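Local coordinates for protein pentafunctional AROM polypeptide (Schizosaccharomyces pombe, PDB 5SWV) that probably catalyses two successive shikimate-pathway steps, dehydration of 3-dehydroquinate and NADP-dependent reduction of 3-dehydroshikimate, as part of the five-activity AROM polypeptide, at residues A[463-468]-A[493-498]; A[211-216]-A[246-251]; A[255-260]-A[295-300]; A[40-45]-A[77-82]. All coordinates share one frame; numbering follows the deposited sequence.

Contact 1: A[463-468]-A[493-498]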
# COMPACT_ATOMS: atom_id res chain seq x y z
N ALA A 463 -30.12 -19.88 -3.73
CA ALA A 463 -31.08 -19.10 -2.95
C ALA A 463 -30.46 -17.87 -2.29
O ALA A 463 -31.01 -16.77 -2.40
CB ALA A 463 -31.74 -19.97 -1.90
N LEU A 464 -29.33 -18.05 -1.61
CA LEU A 464 -28.62 -16.97 -0.90
C LEU A 464 -28.09 -15.89 -1.83
O LEU A 464 -28.20 -14.70 -1.53
CB LEU A 464 -27.45 -17.53 -0.10
CG LEU A 464 -27.82 -18.40 1.10
CD1 LEU A 464 -26.65 -19.30 1.52
CD2 LEU A 464 -28.31 -17.54 2.26
N LEU A 465 -27.51 -16.31 -2.96
CA LEU A 465 -26.98 -15.37 -3.95
C LEU A 465 -28.04 -14.45 -4.55
O LEU A 465 -27.71 -13.34 -4.97
CB LEU A 465 -26.24 -16.11 -5.07
CG LEU A 465 -24.93 -16.82 -4.68
CD1 LEU A 465 -24.36 -17.58 -5.87
CD2 LEU A 465 -23.92 -15.84 -4.14
N ALA A 466 -29.30 -14.90 -4.58
CA ALA A 466 -30.43 -14.06 -5.00
C ALA A 466 -30.53 -12.82 -4.14
O ALA A 466 -30.76 -11.71 -4.65
CB ALA A 466 -31.75 -14.84 -4.93
N ASN A 467 -30.33 -12.99 -2.84
CA ASN A 467 -30.49 -11.89 -1.92
C ASN A 467 -29.17 -11.13 -1.79
O ASN A 467 -28.26 -11.57 -1.09
CB ASN A 467 -31.01 -12.41 -0.58
CG ASN A 467 -31.82 -11.39 0.18
OD1 ASN A 467 -32.18 -11.61 1.33
ND2 ASN A 467 -32.12 -10.26 -0.46
N LYS A 468 -29.09 -9.99 -2.47
CA LYS A 468 -27.82 -9.36 -2.82
C LYS A 468 -27.80 -7.85 -2.61
O LYS A 468 -28.67 -7.14 -3.12
CB LYS A 468 -27.54 -9.68 -4.29
CG LYS A 468 -26.10 -9.47 -4.73
CD LYS A 468 -25.85 -8.10 -5.32
CE LYS A 468 -25.96 -8.08 -6.83
NZ LYS A 468 -25.38 -6.79 -7.30
N LEU A 493 -27.00 -13.63 -11.36
CA LEU A 493 -27.63 -12.92 -10.25
C LEU A 493 -27.00 -11.54 -9.97
O LEU A 493 -27.26 -10.92 -8.94
CB LEU A 493 -27.66 -13.81 -9.00
CG LEU A 493 -28.41 -15.13 -9.22
CD1 LEU A 493 -28.21 -16.05 -8.01
CD2 LEU A 493 -29.89 -14.92 -9.51
N GLU A 494 -26.19 -11.07 -10.92
CA GLU A 494 -25.74 -9.67 -11.02
C GLU A 494 -24.65 -9.31 -10.02
O GLU A 494 -24.48 -8.15 -9.66
CB GLU A 494 -26.93 -8.69 -10.96
CG GLU A 494 -28.14 -9.14 -11.80
CD GLU A 494 -28.99 -8.01 -12.35
OE1 GLU A 494 -28.90 -6.87 -11.83
OE2 GLU A 494 -29.75 -8.27 -13.31
N TRP A 495 -23.89 -10.31 -9.59
CA TRP A 495 -22.78 -10.07 -8.67
C TRP A 495 -21.61 -9.52 -9.46
O TRP A 495 -21.42 -9.87 -10.63
CB TRP A 495 -22.35 -11.35 -7.95
CG TRP A 495 -23.26 -11.77 -6.83
CD1 TRP A 495 -24.42 -12.46 -6.94
CD2 TRP A 495 -23.05 -11.56 -5.44
NE1 TRP A 495 -24.96 -12.68 -5.71
CE2 TRP A 495 -24.14 -12.14 -4.76
CE3 TRP A 495 -22.05 -10.93 -4.69
CZ2 TRP A 495 -24.26 -12.11 -3.37
CZ3 TRP A 495 -22.16 -10.91 -3.30
CH2 TRP A 495 -23.27 -11.49 -2.65
N LYS A 496 -20.84 -8.65 -8.80
CA LYS A 496 -19.52 -8.22 -9.28
C LYS A 496 -18.59 -9.39 -8.97
O LYS A 496 -18.46 -9.77 -7.81
CB LYS A 496 -19.11 -6.95 -8.52
CG LYS A 496 -18.16 -5.98 -9.23
CD LYS A 496 -18.26 -4.58 -8.58
CE LYS A 496 -17.52 -3.47 -9.34
NZ LYS A 496 -16.13 -3.22 -8.85
N CYS A 497 -17.99 -10.01 -9.98
CA CYS A 497 -17.25 -11.27 -9.80
C CYS A 497 -15.75 -11.14 -9.98
O CYS A 497 -15.30 -10.40 -10.86
CB CYS A 497 -17.75 -12.33 -10.78
SG CYS A 497 -19.45 -12.81 -10.46
N CYS A 498 -15.01 -11.87 -9.16
CA CYS A 498 -13.55 -11.97 -9.23
C CYS A 498 -13.13 -13.42 -9.24
O CYS A 498 -13.80 -14.26 -8.65
CB CYS A 498 -12.93 -11.32 -8.01
SG CYS A 498 -13.45 -9.62 -7.79
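Trp495 meets Leu465 and Lys468 with its indole. NE1 donates to Leu465 O at 2.9 Å, with an angle of 156° at the hydrogen. This acceptor lies at the ring edge, close to the ring plane. Both ring faces are packed. Lys468 CG sits over one face, 3.3 Å from Trp495 CE2, and makes a CH-pi contact with the five-membered ring. Leu465 CD2 lies on the opposite face, 3.7 Å from Trp495 NE1. Lys468 CG is anti to the backbone N (chi1 -163°). Beyond CG the chain bends twice and slides past the indole. Its NZ reaches Glu494 O at 2.9 Å, from above the carbonyl plane. Leu493 CD1 adds an apolar contact to Leu465 CB at 3.5 Å. The parallel sheet here has the strand order 3-2-1-4-5-6 of a Rossmann-type domain, consistent with the nucleotide-binding half of shikimate dehydrogenase. Segment 463-468 comes from helix 455-466 and the chain after it, and 496-498 is an edge strand. Glu494, with positive phi, is the C-prime residue of a Schellman motif closing helix 485-492. That turn leads the chain into Trp495. Farther out, Trp495 also touches Leu440, Val443 and Phe474 of the neighbouring strands, and Leu465 packs on Val489.

Contact 2: A[211-216]-A[246-251]; sequences RILNKF and IGEILP
The one flat group touched across this contact is the carboxylate of Glu248, which Lys215 meets at OE1. Lys215 CD lies 4.1 Å from Glu248 OE1, and the two side chains cross at about a right angle. The charged ends stay apart, with Lys215 NZ 5.0 Å from Glu248 OE1. At that distance any attraction is probably modest. The stronger partner of Glu248 OE1 is Arg11, which forms a salt bridge with it. The rest of the contact is aliphatic and centres on one methyl group. Ile246 CD1 lies 3.6 Å from Ile212 CG2. The same Ile246 CD1 is also 3.6 Å from Leu213 CD2. In Ile246, chi1 (70°) sets CG1 between the backbone N and the carbonyl carbon, and chi2 (164°) then carries CD1 to the two side chains. The contact joins the ends of two helices of the TIM barrel, 208-213 and 236-245, near the surface. Gly247 closes the second helix with a Schellman motif, its phi being positive (90°). From there the chain runs toward strand 253-257 of the next domain. Ile212 also packs on Ala242, and its carbonyl O accepts a hydrogen bond from Arg243 NE.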
# COMPACT_ATOMS: atom_id res chain seq x y z
N ARG A 211 18.40 14.21 -4.51
CA ARG A 211 17.09 13.53 -4.41
C ARG A 211 17.28 12.02 -4.27
O ARG A 211 16.65 11.37 -3.43
CB ARG A 211 16.22 13.76 -5.66
CG ARG A 211 15.73 15.18 -5.87
CD ARG A 211 15.02 15.26 -7.21
NE ARG A 211 14.45 16.56 -7.54
CZ ARG A 211 13.31 17.05 -7.05
NH1 ARG A 211 12.59 16.38 -6.16
NH2 ARG A 211 12.90 18.24 -7.47
N ILE A 212 18.18 11.49 -5.09
CA ILE A 212 18.51 10.08 -5.11
C ILE A 212 19.07 9.62 -3.76
O ILE A 212 18.69 8.55 -3.28
CB ILE A 212 19.48 9.80 -6.29
CG1 ILE A 212 18.71 9.89 -7.61
CG2 ILE A 212 20.17 8.45 -6.15
CD1 ILE A 212 19.58 10.23 -8.80
N LEU A 213 19.93 10.43 -3.16
CA LEU A 213 20.53 10.14 -1.83
C LEU A 213 19.63 10.43 -0.62
O LEU A 213 19.89 9.91 0.48
CB LEU A 213 21.83 10.93 -1.65
CG LEU A 213 22.95 10.65 -2.66
CD1 LEU A 213 24.17 11.52 -2.36
CD2 LEU A 213 23.32 9.17 -2.68
N ASN A 214 18.61 11.26 -0.78
CA ASN A 214 17.65 11.51 0.29
C ASN A 214 16.73 10.31 0.52
O ASN A 214 15.83 10.05 -0.27
CB ASN A 214 16.84 12.75 -0.02
CG ASN A 214 15.82 13.05 1.05
OD1 ASN A 214 16.16 13.50 2.12
ND2 ASN A 214 14.55 12.77 0.77
N LYS A 215 16.95 9.57 1.59
CA LYS A 215 16.25 8.29 1.80
C LYS A 215 14.87 8.48 2.37
O LYS A 215 13.95 7.80 1.97
CB LYS A 215 17.08 7.35 2.66
CG LYS A 215 18.35 6.94 1.91
CD LYS A 215 19.25 5.97 2.67
CE LYS A 215 19.69 6.57 4.00
NZ LYS A 215 21.04 6.09 4.38
N PHE A 216 14.73 9.45 3.27
CA PHE A 216 13.49 9.69 3.99
C PHE A 216 12.53 10.63 3.26
O PHE A 216 12.81 11.82 3.12
CB PHE A 216 13.82 10.25 5.37
CG PHE A 216 12.61 10.47 6.21
CD1 PHE A 216 11.96 9.40 6.79
CD2 PHE A 216 12.11 11.76 6.41
CE1 PHE A 216 10.83 9.59 7.58
CE2 PHE A 216 10.98 11.96 7.19
CZ PHE A 216 10.33 10.87 7.77
N ILE A 246 24.01 4.00 -8.97
CA ILE A 246 25.03 4.56 -8.06
C ILE A 246 25.52 3.60 -6.98
O ILE A 246 26.42 3.96 -6.24
CB ILE A 246 24.62 5.90 -7.42
CG1 ILE A 246 23.50 5.74 -6.39
CG2 ILE A 246 24.22 6.90 -8.50
CD1 ILE A 246 23.36 6.94 -5.49
N GLY A 247 24.93 2.42 -6.88
CA GLY A 247 25.30 1.44 -5.85
C GLY A 247 24.56 1.48 -4.51
O GLY A 247 24.98 0.81 -3.57
N GLU A 248 23.45 2.23 -4.42
CA GLU A 248 22.64 2.28 -3.20
C GLU A 248 21.77 1.03 -3.05
O GLU A 248 21.78 0.43 -2.00
CB GLU A 248 21.75 3.52 -3.17
CG GLU A 248 22.45 4.80 -2.72
CD GLU A 248 22.72 4.86 -1.21
OE1 GLU A 248 21.78 5.19 -0.44
OE2 GLU A 248 23.89 4.62 -0.81
N ILE A 249 21.03 0.66 -4.09
CA ILE A 249 20.25 -0.59 -4.11
C ILE A 249 21.01 -1.68 -4.86
O ILE A 249 21.28 -1.52 -6.05
CB ILE A 249 18.90 -0.40 -4.81
CG1 ILE A 249 17.99 0.46 -3.94
CG2 ILE A 249 18.22 -1.74 -5.10
CD1 ILE A 249 16.77 0.99 -4.66
N LEU A 250 21.32 -2.78 -4.18
CA LEU A 250 22.04 -3.90 -4.79
C LEU A 250 21.09 -4.97 -5.36
O LEU A 250 19.99 -5.15 -4.84
CB LEU A 250 23.02 -4.55 -3.79
CG LEU A 250 24.18 -3.73 -3.19
CD1 LEU A 250 25.19 -4.64 -2.48
CD2 LEU A 250 24.91 -2.88 -4.23
N PRO A 251 21.51 -5.66 -6.44
CA PRO A 251 20.76 -6.78 -7.01
C PRO A 251 20.59 -7.93 -6.07
O PRO A 251 21.52 -8.28 -5.36
CB PRO A 251 21.65 -7.24 -8.18
CG PRO A 251 22.42 -6.05 -8.56
CD PRO A 251 22.64 -5.26 -7.31

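Contact 3: A[255-260]-A[295-300]; sequences FLFGKP and QKVLNL
Phe255 and Val297 make the CH-pi part of this contact. The two side chains reach toward each other tip to tip, and Val297 CG1 stands over one face of the Phe255 ring, 3.7 Å from its centroid. It is displaced toward the rim, with CD2 and CE2 of Phe255 each 3.6 Å from Val297 CG1. With chi1 at 178°, CG1 is anti to the backbone N, and it is this methyl that meets both rings.

The remaining contacts are plain apolar ones. Phe257 presents its ring edge, not a face. CZ of Phe257 lies 3.9 Å from Val297 CG1. On the same edge, Leu298 CD2 is 3.7 Å from Phe257 CE2, and these two side chains cross at a slant. Leu300 CD1 adds a looser touch to Phe255 CZ at 4.3 Å.

No hydrogen bond links the two segments. The polar pairing is local: Leu300 N bonds back to Val297 O (3.2 Å) in the weakly bonded turn 295-298.

In the fold, the contact lays this turn against one side of the mixed sheet of the shikimate dehydrogenase substrate-binding domain. Strand 253-257 lies between strands 282-285 and 303-308. Ala306 touches both phenylalanines, while Leu298 continues to Phe303 and Leu347.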
# COMPACT_ATOMS: atom_id res chain seq x y z
N PHE A 255 13.32 -16.35 -5.17
CA PHE A 255 13.09 -17.74 -5.50
C PHE A 255 11.67 -18.21 -5.18
O PHE A 255 10.93 -17.54 -4.50
CB PHE A 255 14.12 -18.62 -4.76
CG PHE A 255 15.54 -18.36 -5.17
CD1 PHE A 255 16.09 -19.02 -6.26
CD2 PHE A 255 16.32 -17.46 -4.47
CE1 PHE A 255 17.41 -18.77 -6.65
CE2 PHE A 255 17.64 -17.21 -4.85
CZ PHE A 255 18.18 -17.87 -5.94
N LEU A 256 11.31 -19.37 -5.74
CA LEU A 256 10.10 -20.09 -5.39
C LEU A 256 10.51 -21.50 -5.00
O LEU A 256 11.17 -22.17 -5.78
CB LEU A 256 9.13 -20.14 -6.57
CG LEU A 256 7.82 -20.93 -6.37
CD1 LEU A 256 6.99 -20.38 -5.22
CD2 LEU A 256 7.00 -20.97 -7.66
N PHE A 257 10.15 -21.94 -3.80
CA PHE A 257 10.39 -23.30 -3.36
C PHE A 257 9.10 -24.09 -3.42
O PHE A 257 8.02 -23.55 -3.14
CB PHE A 257 10.90 -23.31 -1.94
CG PHE A 257 12.12 -22.46 -1.70
CD1 PHE A 257 13.18 -22.44 -2.60
CD2 PHE A 257 12.23 -21.72 -0.52
CE1 PHE A 257 14.31 -21.67 -2.34
CE2 PHE A 257 13.36 -20.96 -0.26
CZ PHE A 257 14.39 -20.93 -1.17
N GLY A 258 9.21 -25.38 -3.74
CA GLY A 258 8.05 -26.28 -3.83
C GLY A 258 8.27 -27.34 -4.89
O GLY A 258 9.35 -27.42 -5.48
N LYS A 259 7.23 -28.14 -5.14
CA LYS A 259 7.30 -29.25 -6.09
C LYS A 259 5.90 -29.83 -6.35
O LYS A 259 5.24 -30.26 -5.41
CB LYS A 259 8.20 -30.36 -5.54
CG LYS A 259 8.62 -31.39 -6.57
CD LYS A 259 9.33 -32.57 -5.89
CE LYS A 259 9.54 -33.76 -6.82
NZ LYS A 259 10.72 -33.53 -7.69
N PRO A 260 5.44 -29.85 -7.61
CA PRO A 260 6.03 -29.30 -8.85
C PRO A 260 5.83 -27.78 -8.98
O PRO A 260 4.79 -27.26 -8.60
CB PRO A 260 5.28 -30.04 -9.95
CG PRO A 260 3.94 -30.35 -9.36
CD PRO A 260 4.16 -30.55 -7.88
N GLN A 295 18.13 -24.66 2.21
CA GLN A 295 18.89 -23.95 3.24
C GLN A 295 20.12 -23.20 2.70
O GLN A 295 20.46 -22.13 3.21
CB GLN A 295 19.32 -24.92 4.34
CG GLN A 295 19.80 -24.21 5.59
CD GLN A 295 20.04 -25.16 6.75
OE1 GLN A 295 20.26 -26.37 6.56
NE2 GLN A 295 20.00 -24.63 7.96
N LYS A 296 20.79 -23.77 1.69
CA LYS A 296 21.98 -23.14 1.08
C LYS A 296 21.62 -21.93 0.19
O LYS A 296 22.47 -21.06 -0.06
CB LYS A 296 22.79 -24.17 0.29
CG LYS A 296 22.17 -24.57 -1.04
CD LYS A 296 22.43 -26.03 -1.38
CE LYS A 296 21.72 -26.43 -2.68
NZ LYS A 296 21.11 -27.79 -2.60
N VAL A 297 20.37 -21.89 -0.27
CA VAL A 297 19.82 -20.75 -1.01
C VAL A 297 19.54 -19.60 -0.06
O VAL A 297 19.83 -18.44 -0.38
CB VAL A 297 18.50 -21.13 -1.73
CG1 VAL A 297 17.90 -19.93 -2.46
CG2 VAL A 297 18.74 -22.29 -2.70
N LEU A 298 18.97 -19.93 1.09
CA LEU A 298 18.64 -18.95 2.13
C LEU A 298 19.88 -18.25 2.67
O LEU A 298 19.77 -17.13 3.17
CB LEU A 298 17.90 -19.62 3.29
CG LEU A 298 16.59 -20.36 3.05
CD1 LEU A 298 16.06 -20.90 4.38
CD2 LEU A 298 15.53 -19.51 2.38
N ASN A 299 21.04 -18.90 2.58
CA ASN A 299 22.32 -18.32 3.02
C ASN A 299 23.17 -17.66 1.93
O ASN A 299 24.28 -17.21 2.23
CB ASN A 299 23.16 -19.38 3.75
CG ASN A 299 22.56 -19.80 5.07
OD1 ASN A 299 21.89 -19.02 5.74
ND2 ASN A 299 22.79 -21.05 5.45
N LEU A 300 22.68 -17.58 0.69
CA LEU A 300 23.43 -16.89 -0.36
C LEU A 300 23.64 -15.44 0.06
O LEU A 300 22.75 -14.85 0.65
CB LEU A 300 22.72 -16.94 -1.70
CG LEU A 300 22.64 -18.31 -2.38
CD1 LEU A 300 21.74 -18.19 -3.60
CD2 LEU A 300 24.01 -18.86 -2.78

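Contact 4: A[40-45]-A[77-82]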
# COMPACT_ATOMS: atom_id res chain seq x y z
N GLU A 40 1.00 13.46 -1.46
CA GLU A 40 0.86 14.88 -1.23
C GLU A 40 -0.21 15.40 -2.17
O GLU A 40 -0.11 15.23 -3.38
CB GLU A 40 2.17 15.59 -1.52
CG GLU A 40 2.16 17.06 -1.16
CD GLU A 40 3.53 17.69 -1.32
OE1 GLU A 40 3.99 17.78 -2.49
OE2 GLU A 40 4.14 18.08 -0.29
N VAL A 41 -1.24 16.01 -1.60
CA VAL A 41 -2.19 16.74 -2.39
C VAL A 41 -1.66 18.15 -2.41
O VAL A 41 -1.59 18.81 -1.37
CB VAL A 41 -3.60 16.75 -1.78
CG1 VAL A 41 -4.53 17.58 -2.66
CG2 VAL A 41 -4.11 15.33 -1.61
N ARG A 42 -1.24 18.59 -3.59
CA ARG A 42 -0.79 19.94 -3.79
C ARG A 42 -2.04 20.78 -3.96
O ARG A 42 -2.63 20.88 -5.06
CB ARG A 42 0.14 20.03 -5.01
CG ARG A 42 1.54 19.53 -4.72
CD ARG A 42 2.34 20.47 -3.82
NE ARG A 42 2.51 21.81 -4.41
CZ ARG A 42 3.53 22.19 -5.21
NH1 ARG A 42 4.52 21.38 -5.55
NH2 ARG A 42 3.54 23.43 -5.68
N VAL A 43 -2.44 21.39 -2.84
CA VAL A 43 -3.70 22.11 -2.73
C VAL A 43 -3.63 23.37 -3.59
O VAL A 43 -4.63 23.79 -4.19
CB VAL A 43 -4.00 22.45 -1.26
CG1 VAL A 43 -5.26 23.30 -1.14
CG2 VAL A 43 -4.14 21.18 -0.44
N ASP A 44 -2.43 23.96 -3.68
CA ASP A 44 -2.20 25.10 -4.58
C ASP A 44 -2.53 24.83 -6.06
O ASP A 44 -2.87 25.77 -6.79
CB ASP A 44 -0.79 25.69 -4.40
CG ASP A 44 0.33 24.68 -4.68
OD1 ASP A 44 0.40 23.65 -3.96
OD2 ASP A 44 1.14 24.95 -5.60
N TYR A 45 -2.48 23.56 -6.48
CA TYR A 45 -2.85 23.18 -7.86
C TYR A 45 -4.33 22.89 -8.08
O TYR A 45 -4.77 22.92 -9.22
CB TYR A 45 -2.03 21.97 -8.34
CG TYR A 45 -0.68 22.34 -8.90
CD1 TYR A 45 0.35 22.71 -8.06
CD2 TYR A 45 -0.43 22.33 -10.28
CE1 TYR A 45 1.60 23.05 -8.55
CE2 TYR A 45 0.81 22.68 -10.79
CZ TYR A 45 1.83 23.04 -9.91
OH TYR A 45 3.09 23.39 -10.35
N ILE A 77 -0.61 13.93 2.66
CA ILE A 77 0.11 15.12 3.03
C ILE A 77 -0.66 16.24 2.36
O ILE A 77 -0.96 16.17 1.17
CB ILE A 77 1.56 15.05 2.53
CG1 ILE A 77 2.29 13.87 3.18
CG2 ILE A 77 2.29 16.34 2.83
CD1 ILE A 77 3.44 13.35 2.36
N PHE A 78 -0.99 17.26 3.14
CA PHE A 78 -1.80 18.39 2.69
C PHE A 78 -0.87 19.59 2.54
O PHE A 78 -0.40 20.15 3.54
CB PHE A 78 -2.88 18.65 3.74
CG PHE A 78 -3.87 19.72 3.39
CD1 PHE A 78 -3.61 21.05 3.70
CD2 PHE A 78 -5.09 19.40 2.81
CE1 PHE A 78 -4.55 22.05 3.40
CE2 PHE A 78 -6.03 20.38 2.52
CZ PHE A 78 -5.76 21.71 2.81
N THR A 79 -0.58 19.96 1.30
CA THR A 79 0.47 20.93 1.03
C THR A 79 -0.05 22.11 0.26
O THR A 79 -0.46 21.97 -0.89
CB THR A 79 1.65 20.29 0.30
OG1 THR A 79 2.23 19.32 1.15
CG2 THR A 79 2.74 21.30 -0.01
N ILE A 80 -0.02 23.26 0.91
CA ILE A 80 -0.21 24.55 0.26
C ILE A 80 1.16 25.17 0.08
O ILE A 80 1.77 25.63 1.05
CB ILE A 80 -1.03 25.52 1.11
CG1 ILE A 80 -2.43 24.98 1.36
CG2 ILE A 80 -1.11 26.88 0.41
CD1 ILE A 80 -3.19 25.82 2.38
N ARG A 81 1.61 25.18 -1.17
CA ARG A 81 2.91 25.70 -1.58
C ARG A 81 2.68 27.03 -2.28
O ARG A 81 1.89 27.13 -3.22
CB ARG A 81 3.55 24.71 -2.55
CG ARG A 81 4.94 25.09 -3.03
CD ARG A 81 6.01 25.00 -1.96
NE ARG A 81 6.10 23.67 -1.37
CZ ARG A 81 5.89 23.35 -0.09
NH1 ARG A 81 5.58 24.26 0.83
NH2 ARG A 81 6.01 22.08 0.29
N THR A 82 3.38 28.06 -1.80
CA THR A 82 3.20 29.44 -2.25
C THR A 82 4.11 29.78 -3.41
O THR A 82 5.03 29.03 -3.74
CB THR A 82 3.51 30.44 -1.12
OG1 THR A 82 4.89 30.36 -0.75
CG2 THR A 82 2.68 30.18 0.09
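Torsions of Glu40 and Thr79 bring the two together. CG of Glu40 is anti to the backbone N (chi1 -173°), and the chain runs on extended to CD. OG1 of Thr79 is anti to its carbonyl carbon (chi1 -64°). Thr79 OG1 then donates to Glu40 OE2 at 2.7 Å, meeting the carboxylate from above its plane. Asp44 is set by its own chi1 (59°), which puts CG between the backbone N and the carbonyl carbon. Its carboxylate is gripped side-on by Arg42. NE of Arg42 bonds Asp44 OD1 at 2.8 Å, and NH2 bonds OD2; each carboxylate oxygen accepts on its syn lone pair. This salt bridge fixes the rotation of the guanidinium. Arg81 CB lies over one face of that guanidinium, 3.4 Å from Arg42 NH2.

The backbones are neighbouring parallel strands of the TIM barrel of type I dehydroquinase, joined through helix 58-69 in a beta-alpha-beta unit. Val41 N donates to Ile77 O at 2.8 Å. Thr79 N returns a bond to Val41 O at 3.1 Å. Val43 N continues the ladder to Thr79 O at 2.8 Å. The polar groups cluster toward the C-terminal ends of the strands, the end where TIM barrels carry their active sites.

Phe78 lies on the sheet face opposite Glu40 and Thr79. There Val43 CG2 sits over the centre of the Phe78 ring, 3.6 Å from its centroid, and Phe78 also touches helix 58-69. On the same side as Glu40, Arg81 forms salt bridges with Asp113 and Glu115 of the next strand, 111-115.

How the contacts relate
The four contacts follow one another along the chain in the order 4, 2, 3, 1. Contacts 4 and 2 belong to the dehydroquinase barrel, with centres 26 Å apart and nearest atoms about 9 Å apart. Contact 4 lies toward the C-terminal ends of the strands, the usual active-site end. Contact 2 lies near the other end, where the chain leaves the barrel. Its second segment nearly runs into contact 3, although their centres are 28 Å apart. Contacts 3 and 1 lie in the two halves of the dehydrogenase, with centres 42 Å apart. Contacts 1 and 2 are on opposite sides of the chain's centre, as are contacts 3 and 4.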